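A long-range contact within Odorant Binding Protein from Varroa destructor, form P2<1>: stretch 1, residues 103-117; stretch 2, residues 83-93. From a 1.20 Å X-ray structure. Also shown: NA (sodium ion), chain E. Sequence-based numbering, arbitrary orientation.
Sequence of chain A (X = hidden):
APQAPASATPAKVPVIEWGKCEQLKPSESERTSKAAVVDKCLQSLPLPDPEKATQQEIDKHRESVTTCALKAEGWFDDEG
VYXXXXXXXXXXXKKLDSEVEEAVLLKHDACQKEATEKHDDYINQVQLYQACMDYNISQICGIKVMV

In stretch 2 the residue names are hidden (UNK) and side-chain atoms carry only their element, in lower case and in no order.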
ATOM      1  N   ALA A 103      -7.421  14.523 -22.479  1.00 17.50           N
ATOM      2  CA  ALA A 103      -6.901  13.184 -22.818  1.00 17.76           C
ATOM      3  C   ALA A 103      -7.456  12.130 -21.868  1.00 16.91           C
ATOM      4  O   ALA A 103      -7.852  11.056 -22.326  1.00 16.88           O
ATOM      5  CB  ALA A 103      -5.389  13.267 -22.776  1.00 18.50           C
ATOM      6  N   VAL A 104      -7.477  12.400 -20.585  1.00 16.87           N
ATOM      7  CA  VAL A 104      -8.034  11.443 -19.598  1.00 16.21           C
ATOM      8  C   VAL A 104      -9.515  11.174 -19.851  1.00 15.96           C
ATOM      9  O   VAL A 104      -9.970  10.014 -19.782  1.00 16.29           O
ATOM     10  CB  VAL A 104      -7.707  11.885 -18.163  1.00 16.67           C
ATOM     11  CG1 VAL A 104      -8.481  11.008 -17.195  1.00 16.01           C
ATOM     12  CG2 VAL A 104      -6.199  11.884 -17.892  1.00 16.60           C
ATOM     13  N   LEU A 105     -10.278  12.224 -20.135  1.00 16.73           N
ATOM     14  CA  LEU A 105     -11.727  12.052 -20.364  1.00 16.57           C
ATOM     15  C   LEU A 105     -11.989  11.281 -21.682  1.00 16.29           C
ATOM     16  O   LEU A 105     -12.984  10.554 -21.743  1.00 17.72           O
ATOM     17  CB  LEU A 105     -12.358  13.446 -20.378  1.00 17.47           C
ATOM     18  CG  LEU A 105     -12.518  14.105 -18.998  1.00 19.52           C
ATOM     19  CD1 LEU A 105     -13.098  15.495 -19.216  1.00 20.86           C
ATOM     20  CD2 LEU A 105     -13.365  13.300 -18.056  1.00 21.42           C
ATOM     21  N   LEU A 106     -11.132  11.398 -22.652  1.00 15.93           N
ATOM     22  CA  LEU A 106     -11.276  10.592 -23.876  1.00 16.90           C
ATOM     23  C   LEU A 106     -10.994   9.141 -23.568  1.00 16.20           C
ATOM     24  O   LEU A 106     -11.731   8.246 -23.986  1.00 17.82           O
ATOM     25  CB  LEU A 106     -10.339  11.105 -24.977  1.00 17.96           C
ATOM     26  CG  LEU A 106     -10.514  10.423 -26.326  1.00 21.35           C
ATOM     27  CD1 LEU A 106     -11.945  10.594 -26.869  1.00 21.89           C
ATOM     28  CD2 LEU A 106      -9.509  10.992 -27.302  1.00 22.82           C
ATOM     29  N   LYS A 107      -9.968   8.865 -22.741  1.00 15.68           N
ATOM     30  CA  LYS A 107      -9.710   7.475 -22.323  1.00 15.62           C
ATOM     31  C   LYS A 107     -10.820   6.997 -21.441  1.00 15.05           C
ATOM     32  O   LYS A 107     -11.117   5.783 -21.449  1.00 16.34           O
ATOM     33  CB  LYS A 107      -8.305   7.336 -21.723  1.00 16.81           C
ATOM     34  CG  LYS A 107      -7.182   7.449 -22.735  1.00 19.34           C
ATOM     35  CD  LYS A 107      -7.283   6.382 -23.789  1.00 23.73           C
ATOM     36  CE  LYS A 107      -6.016   6.338 -24.635  1.00 27.62           C
ATOM     37  NZ  LYS A 107      -6.112   5.199 -25.566  1.00 33.75           N
ATOM     38  N   HIS A 108     -11.458   7.830 -20.621  1.00 15.80           N
ATOM     39  CA  HIS A 108     -12.639   7.368 -19.873  1.00 15.42           C
ATOM     40  C   HIS A 108     -13.607   6.743 -20.866  1.00 14.43           C
ATOM     41  O   HIS A 108     -14.191   5.684 -20.580  1.00 14.64           O
ATOM     42  CB  HIS A 108     -13.289   8.551 -19.110  1.00 14.79           C
ATOM     43  CG  HIS A 108     -14.586   8.236 -18.561  1.00 15.47           C
ATOM     44  ND1 HIS A 108     -14.737   7.551 -17.397  1.00 15.52           N
ATOM     45  CD2 HIS A 108     -15.810   8.478 -19.077  1.00 16.09           C
ATOM     46  CE1 HIS A 108     -16.019   7.375 -17.176  1.00 15.41           C
ATOM     47  NE2 HIS A 108     -16.711   7.952 -18.196  1.00 15.78           N
ATOM     48  N   ASP A 109     -13.940   7.432 -21.938  1.00 14.56           N
ATOM     49  CA  ASP A 109     -14.910   6.902 -22.922  1.00 15.19           C
ATOM     50  C   ASP A 109     -14.347   5.597 -23.503  1.00 15.41           C
ATOM     51  O   ASP A 109     -15.161   4.659 -23.651  1.00 15.77           O
ATOM     52  CB  ASP A 109     -15.224   7.946 -23.979  1.00 16.12           C
ATOM     53  CG  ASP A 109     -15.898   9.211 -23.492  1.00 17.09           C
ATOM     54  OD1 ASP A 109     -16.646   9.119 -22.544  1.00 18.47           O
ATOM     55  OD2 ASP A 109     -15.596  10.256 -24.130  1.00 18.79           O
ATOM     56  N   ALA A 110     -13.087   5.619 -23.889  1.00 13.59           N
ATOM     57  CA  ALA A 110     -12.543   4.397 -24.519  1.00 14.73           C
ATOM     58  C   ALA A 110     -12.565   3.212 -23.553  1.00 14.54           C
ATOM     59  O   ALA A 110     -12.896   2.090 -23.933  1.00 14.46           O
ATOM     60  CB  ALA A 110     -11.114   4.643 -24.980  1.00 16.38           C
ATOM     61  N   CYS A 111     -12.278   3.459 -22.296  1.00 13.71           N
ATOM     62  CA  CYS A 111     -12.215   2.404 -21.269  1.00 14.11           C
ATOM     63  C   CYS A 111     -13.629   1.936 -20.929  1.00 13.86           C
ATOM     64  O   CYS A 111     -13.845   0.724 -20.775  1.00 14.98           O
ATOM     65  CB  CYS A 111     -11.529   2.914 -20.019  1.00 14.92           C
ATOM     66  SG  CYS A 111      -9.733   3.091 -20.232  1.00 15.35           S
ATOM     67  N   GLN A 112     -14.632   2.829 -20.863  1.00 13.76           N
ATOM     68  CA  GLN A 112     -16.007   2.407 -20.641  1.00 14.08           C
ATOM     69  C   GLN A 112     -16.447   1.520 -21.796  1.00 14.91           C
ATOM     70  O   GLN A 112     -17.134   0.535 -21.583  1.00 15.47           O
ATOM     71  CB  GLN A 112     -16.901   3.619 -20.421  1.00 14.62           C
ATOM     72  CG  GLN A 112     -18.352   3.237 -20.260  1.00 15.28           C
ATOM     73  CD  GLN A 112     -19.227   4.421 -19.983  1.00 16.10           C
ATOM     74  OE1 GLN A 112     -18.781   5.534 -19.810  1.00 16.26           O
ATOM     75  NE2 GLN A 112     -20.525   4.160 -19.806  1.00 18.17           N
ATOM     76  N   LYS A 113     -16.148   1.930 -23.026  1.00 14.86           N
ATOM     77  CA  LYS A 113     -16.550   1.143 -24.211  1.00 14.53           C
ATOM     78  C   LYS A 113     -15.922  -0.238 -24.145  1.00 15.22           C
ATOM     79  O   LYS A 113     -16.564  -1.247 -24.373  1.00 16.18           O
ATOM     80  CB  LYS A 113     -16.131   1.898 -25.469  1.00 15.09           C
ATOM     81  CG  LYS A 113     -16.504   1.126 -26.745  1.00 16.74           C
ATOM     82  CD  LYS A 113     -16.058   1.768 -28.031  1.00 18.36           C
ATOM     83  CE  LYS A 113     -16.407   1.004 -29.271  1.00 22.42           C
ATOM     84  NZ  LYS A 113     -16.194   1.809 -30.467  1.00 23.92           N
ATOM     85  N   GLU A 114     -14.601  -0.272 -23.914  1.00 14.64           N
ATOM     86  CA  GLU A 114     -13.907  -1.580 -23.831  1.00 16.37           C
ATOM     87  C   GLU A 114     -14.562  -2.466 -22.775  1.00 16.54           C
ATOM     88  O   GLU A 114     -14.845  -3.663 -23.017  1.00 17.90           O
ATOM     89  CB  GLU A 114     -12.429  -1.385 -23.615  1.00 18.07           C
ATOM     90  CG  GLU A 114     -11.672  -2.705 -23.533  1.00 22.01           C
ATOM     91  CD  GLU A 114     -10.203  -2.579 -23.196  1.00 27.54           C
ATOM     92  OE1 GLU A 114      -9.708  -1.473 -23.016  1.00 36.19           O
ATOM     93  OE2 GLU A 114      -9.558  -3.609 -23.099  1.00 34.98           O
ATOM     94  N   ALA A 115     -14.855  -1.881 -21.622  1.00 14.90           N
ATOM     95  CA  ALA A 115     -15.351  -2.681 -20.477  1.00 15.74           C
ATOM     96  C   ALA A 115     -16.727  -3.207 -20.808  1.00 17.66           C
ATOM     97  O   ALA A 115     -17.005  -4.426 -20.491  1.00 19.02           O
ATOM     98  CB  ALA A 115     -15.396  -1.829 -19.227  1.00 16.33           C
ATOM     99  N   THR A 116     -17.555  -2.400 -21.417  1.00 16.60           N
ATOM    100  CA  THR A 116     -18.970  -2.775 -21.650  1.00 20.20           C
ATOM    101  C   THR A 116     -19.099  -3.680 -22.858  1.00 21.54           C
ATOM    102  O   THR A 116     -20.065  -4.506 -22.878  1.00 24.80           O
ATOM    103  CB  THR A 116     -19.885  -1.558 -21.657  1.00 22.31           C
ATOM    104  OG1 THR A 116     -19.518  -0.656 -22.660  1.00 24.49           O
ATOM    105  CG2 THR A 116     -19.798  -0.754 -20.401  1.00 24.78           C
ATOM    106  N   GLU A 117     -18.228  -3.545 -23.851  1.00 20.27           N
ATOM    107  CA  GLU A 117     -18.299  -4.501 -24.996  1.00 22.34           C
ATOM    108  C   GLU A 117     -17.688  -5.848 -24.608  1.00 22.96           C
ATOM    109  O   GLU A 117     -18.208  -6.878 -25.121  1.00 25.88           O
ATOM    110  CB  GLU A 117     -17.615  -3.897 -26.202  1.00 23.29           C
ATOM    111  CG  GLU A 117     -18.363  -2.694 -26.699  1.00 24.67           C
ATOM    112  CD  GLU A 117     -17.960  -2.225 -28.083  1.00 30.62           C
ATOM    113  OE1 GLU A 117     -16.878  -2.620 -28.571  1.00 29.44           O
ATOM    114  OE2 GLU A 117     -18.713  -1.417 -28.639  1.00 34.09           O
ATOM    115  N   UNK A  83     -21.379   3.221 -11.935  1.00 15.21           N
ATOM    116  CA  UNK A  83     -21.688   4.623 -12.241  1.00 15.81           C
ATOM    117  C   UNK A  83     -20.537   5.289 -12.975  1.00 15.95           C
ATOM    118  O   UNK A  83     -19.819   6.136 -12.474  1.00 15.73           O
ATOM    119  c   UNK A  83     -22.068   5.400 -10.985  1.00 17.82           C
ATOM    120  c   UNK A  83     -24.998   5.238  -8.457  1.00 22.14           C
ATOM    121  n   UNK A  83     -25.207   5.885  -7.145  1.00 25.28           N
ATOM    122  c   UNK A  83     -23.735   5.772  -9.103  1.00 19.59           C
ATOM    123  c   UNK A  83     -23.376   4.964 -10.350  1.00 18.61           C
ATOM    124  N   UNK A  84     -20.424   4.920 -14.258  1.00 15.82           N
ATOM    125  CA  UNK A  84     -19.363   5.507 -15.130  1.00 15.91           C
ATOM    126  C   UNK A  84     -19.448   7.018 -15.166  1.00 14.80           C
ATOM    127  O   UNK A  84     -18.423   7.708 -15.156  1.00 15.11           O
ATOM    128  c   UNK A  84     -20.112   2.514 -16.697  1.00 16.34           C
ATOM    129  c   UNK A  84     -19.760   1.194 -16.851  1.00 17.27           C
ATOM    130  c   UNK A  84     -17.464   1.736 -16.852  1.00 16.30           C
ATOM    131  c   UNK A  84     -19.135   3.477 -16.642  1.00 15.44           C
ATOM    132  c   UNK A  84     -18.451   0.817 -16.898  1.00 16.24           C
ATOM    133  c   UNK A  84     -19.473   4.936 -16.544  1.00 15.50           C
ATOM    134  c   UNK A  84     -17.802   3.068 -16.733  1.00 15.28           C
ATOM    135  N   UNK A  85     -20.669   7.595 -15.191  1.00 15.68           N
ATOM    136  CA  UNK A  85     -20.784   9.065 -15.295  1.00 16.70           C
ATOM    137  C   UNK A  85     -20.315   9.711 -14.001  1.00 16.12           C
ATOM    138  O   UNK A  85     -19.706  10.782 -14.026  1.00 16.31           O
ATOM    139  o   UNK A  85     -23.913   9.242 -17.197  1.00 20.80           O
ATOM    140  o   UNK A  85     -21.894   8.520 -17.766  1.00 18.96           O
ATOM    141  c   UNK A  85     -22.212   9.553 -15.584  1.00 17.88           C
ATOM    142  c   UNK A  85     -22.703   9.048 -16.933  1.00 19.33           C
ATOM    143  N   UNK A  86     -20.529   9.051 -12.864  1.00 15.82           N
ATOM    144  CA  UNK A  86     -19.947   9.565 -11.594  1.00 16.61           C
ATOM    145  C   UNK A  86     -18.439   9.579 -11.672  1.00 15.11           C
ATOM    146  O   UNK A  86     -17.774  10.489 -11.192  1.00 16.17           O
ATOM    147  c   UNK A  86     -19.968   9.231  -9.076  1.00 17.22           C
ATOM    148  c   UNK A  86     -19.752   8.037  -5.547  1.00 18.48           C
ATOM    149  n   UNK A  86     -18.915   8.369  -4.585  1.00 23.63           N
ATOM    150  n   UNK A  86     -20.602   7.065  -5.456  1.00 19.10           N
ATOM    151  n   UNK A  86     -19.709   8.723  -6.689  1.00 19.62           N
ATOM    152  c   UNK A  86     -20.417   8.367  -7.914  1.00 18.00           C
ATOM    153  c   UNK A  86     -20.477   8.753 -10.408  1.00 16.77           C
ATOM    154  N   UNK A  87     -17.831   8.518 -12.216  1.00 15.21           N
ATOM    155  CA  UNK A  87     -16.377   8.446 -12.350  1.00 15.05           C
ATOM    156  C   UNK A  87     -15.850   9.608 -13.200  1.00 15.06           C
ATOM    157  O   UNK A  87     -14.837  10.231 -12.898  1.00 14.81           O
ATOM    158  c   UNK A  87     -15.965   7.109 -12.895  1.00 14.79           C
ATOM    159  N   UNK A  88     -16.534   9.875 -14.286  1.00 16.24           N
ATOM    160  CA  UNK A  88     -16.210  11.001 -15.185  1.00 17.79           C
ATOM    161  C   UNK A  88     -16.268  12.333 -14.402  1.00 16.37           C
ATOM    162  O   UNK A  88     -15.350  13.119 -14.515  1.00 16.64           O
ATOM    163  c   UNK A  88     -17.871  12.047 -18.533  1.00 24.58           C
ATOM    164  c   UNK A  88     -17.241  14.181 -19.553  1.00 27.72           C
ATOM    165  n   UNK A  88     -18.024  14.807 -18.680  1.00 29.33           N
ATOM    166  c   UNK A  88     -16.911  12.082 -17.374  1.00 21.71           C
ATOM    167  c   UNK A  88     -17.167  10.983 -16.381  1.00 18.94           C
ATOM    168  n   UNK A  88     -17.176  12.881 -19.508  1.00 28.04           N
ATOM    169  n   UNK A  88     -16.591  14.864 -20.485  1.00 29.60           N
ATOM    170  N   UNK A  89     -17.367  12.508 -13.680  1.00 16.44           N
ATOM    171  CA  UNK A  89     -17.505  13.789 -12.944  1.00 18.61           C
ATOM    172  C   UNK A  89     -16.434  13.915 -11.871  1.00 17.15           C
ATOM    173  O   UNK A  89     -15.881  15.019 -11.647  1.00 18.02           O
ATOM    174  c   UNK A  89     -19.980  14.044 -13.326  1.00 23.36           C
ATOM    175  n   UNK A  89     -21.179  13.719 -12.890  1.00 28.30           N
ATOM    176  c   UNK A  89     -18.865  13.879 -12.326  1.00 19.17           C
ATOM    177  o   UNK A  89     -19.742  14.511 -14.440  1.00 28.17           O
ATOM    178  N   UNK A  90     -16.032  12.810 -11.268  1.00 17.10           N
ATOM    179  CA  UNK A  90     -14.975  12.845 -10.218  1.00 17.74           C
ATOM    180  C   UNK A  90     -13.659  13.229 -10.852  1.00 17.41           C
ATOM    181  O   UNK A  90     -12.881  14.045 -10.261  1.00 19.28           O
ATOM    182  c   UNK A  90     -14.902  11.532  -9.454  1.00 18.37           C
ATOM    183  o   UNK A  90     -12.844  10.144  -6.723  1.00 35.55           O
ATOM    184  o   UNK A  90     -13.673   9.116  -8.458  1.00 25.47           O
ATOM    185  c   UNK A  90     -13.880  11.486  -8.353  1.00 22.19           C
ATOM    186  c   UNK A  90     -13.486  10.138  -7.787  1.00 25.22           C
ATOM    187  N   UNK A  91     -13.348  12.766 -12.068  1.00 17.09           N
ATOM    188  CA  UNK A  91     -12.112  13.186 -12.770  1.00 17.33           C
ATOM    189  C   UNK A  91     -12.190  14.696 -12.991  1.00 17.77           C
ATOM    190  O   UNK A  91     -11.147  15.379 -12.823  1.00 18.50           O
ATOM    191  c   UNK A  91     -11.650  10.949 -13.871  1.00 16.52           C
ATOM    192  c   UNK A  91     -10.886  13.091 -14.930  1.00 18.75           C
ATOM    193  c   UNK A  91     -11.906  10.077 -15.100  1.00 16.45           C
ATOM    194  c   UNK A  91     -11.952  12.432 -14.096  1.00 16.79           C
ATOM    195  N   UNK A  92     -13.292  15.191 -13.542  1.00 18.47           N
ATOM    196  CA  UNK A  92     -13.398  16.658 -13.783  1.00 18.69           C
ATOM    197  C   UNK A  92     -13.144  17.448 -12.487  1.00 20.05           C
ATOM    198  O   UNK A  92     -12.489  18.457 -12.534  1.00 22.03           O
ATOM    199  c   UNK A  92     -16.295  16.696 -16.367  1.00 28.67           C
ATOM    200  c   UNK A  92     -16.781  18.116 -16.285  1.00 36.36           C
ATOM    201  c   UNK A  92     -14.769  16.975 -14.379  1.00 20.70           C
ATOM    202  n   UNK A  92     -18.216  18.174 -16.605  1.00 41.44           N
ATOM    203  c   UNK A  92     -14.930  16.538 -15.818  1.00 23.70           C
ATOM    204  N   UNK A  93     -13.607  16.936 -11.363  1.00 18.49           N
ATOM    205  CA  UNK A  93     -13.496  17.658 -10.069  1.00 20.73           C
ATOM    206  C   UNK A  93     -12.058  17.685  -9.602  1.00 22.31           C
ATOM    207  O   UNK A  93     -11.786  18.463  -8.632  1.00 23.69           O
ATOM    208  c   UNK A  93     -15.894  17.479  -9.285  1.00 28.91           C
ATOM    209  n   UNK A  93     -16.815  16.784  -8.637  1.00 33.86           N
ATOM    210  o   UNK A  93     -16.177  18.425 -10.021  1.00 33.47           O
ATOM    211  c   UNK A  93     -14.450  17.074  -9.031  1.00 22.94           C
TER
HETATM  212 NA    NA E 203     -15.525  11.598 -21.172  1.00 25.13          NA
HETATM  213  O   HOH W   1     -19.514   7.970 -18.748  1.00 17.53           O

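Position 83 carries four carbons in a row ending in a nitrogen, out of reach of stretch 1: Lys 83. It sits at the N-cap position, its long chain suiting a partly exposed place.

Position 84 has one carbon and then a ring of six carbons. The ring lies against Gln 112, whose CG stands 3.7 Å from the ring centroid, over the face, and Thr 116 CG2 approaches obliquely. This is Phe 84, whose flat, buried ring gives an aliphatic CH group a broad surface to rest on.

Position 85 shows two carbons, the second carrying two oxygens: Asp 85. Its CB points away, yet OD1 accepts a hydrogen bond from water 1 (2.6 Å from the water O), so a short carboxylate reaches stretch 1 through solvent.

Position 86 has three carbons, a nitrogen, and a carbon bearing two more nitrogens, all beyond contact. The CA-to-CB bond of Arg 86 points away from stretch 1, and its NH1 and NH2 are hydrogen-bonded elsewhere in the structure.

Position 87 has a single carbon, 4.3 Å from His 108 CE1. Ala 87 is small and buried, and its methyl meets the imidazole without filling much space.

Position 88 repeats the pattern of position 86. Its CB lies over a face of the His 108 ring, 3.9 Å from the centroid, while the far end meets Leu 105. It is Arg 88: the aliphatic stem serves the imidazole, and Leu 105 CD2 covers one face of the guanidinium. The modelled sodium lies 2.7 Å from Arg 88 NE and 2.8 Å from Leu 105 O.

Position 89, two carbons with one oxygen and one nitrogen on the second, is Asn 89; position 90, three carbons with two oxygens on the third, is Glu 90. Neither touches stretch 1, and polar groups suit these outlying places.

Position 91 has four carbons, forked at the first, one arm two carbons long, lying against Val 104 and Leu 105. This is Ile 91, a branched apolar side chain suited to a buried place; its CG2 is 3.9 Å from Val 104 CG1 and 4.0 Å from Leu 105 CD2.

Position 92 has four carbons in a row ending in nitrogen, and the row meets Leu 105. It is Lys 92, whose CG is 4.0 Å from Leu 105 CD1; its aliphatic part suits the apolar neighbour, its charged end a partly exposed place. Position 93, two carbons with an oxygen and a nitrogen, is Asn 93, out of reach, its polar amide suiting an exposed position.

The contact joins nearly antiparallel helices whose axes approach to 10.5 Å, without a direct hydrogen bond. Apolar packing and two CH-pi contacts hold the seam, while water 1 links Asp 85, His 108 NE2 and Gln 112 OE1.

Stretch 2 (83-93) KFDRARNEIKN
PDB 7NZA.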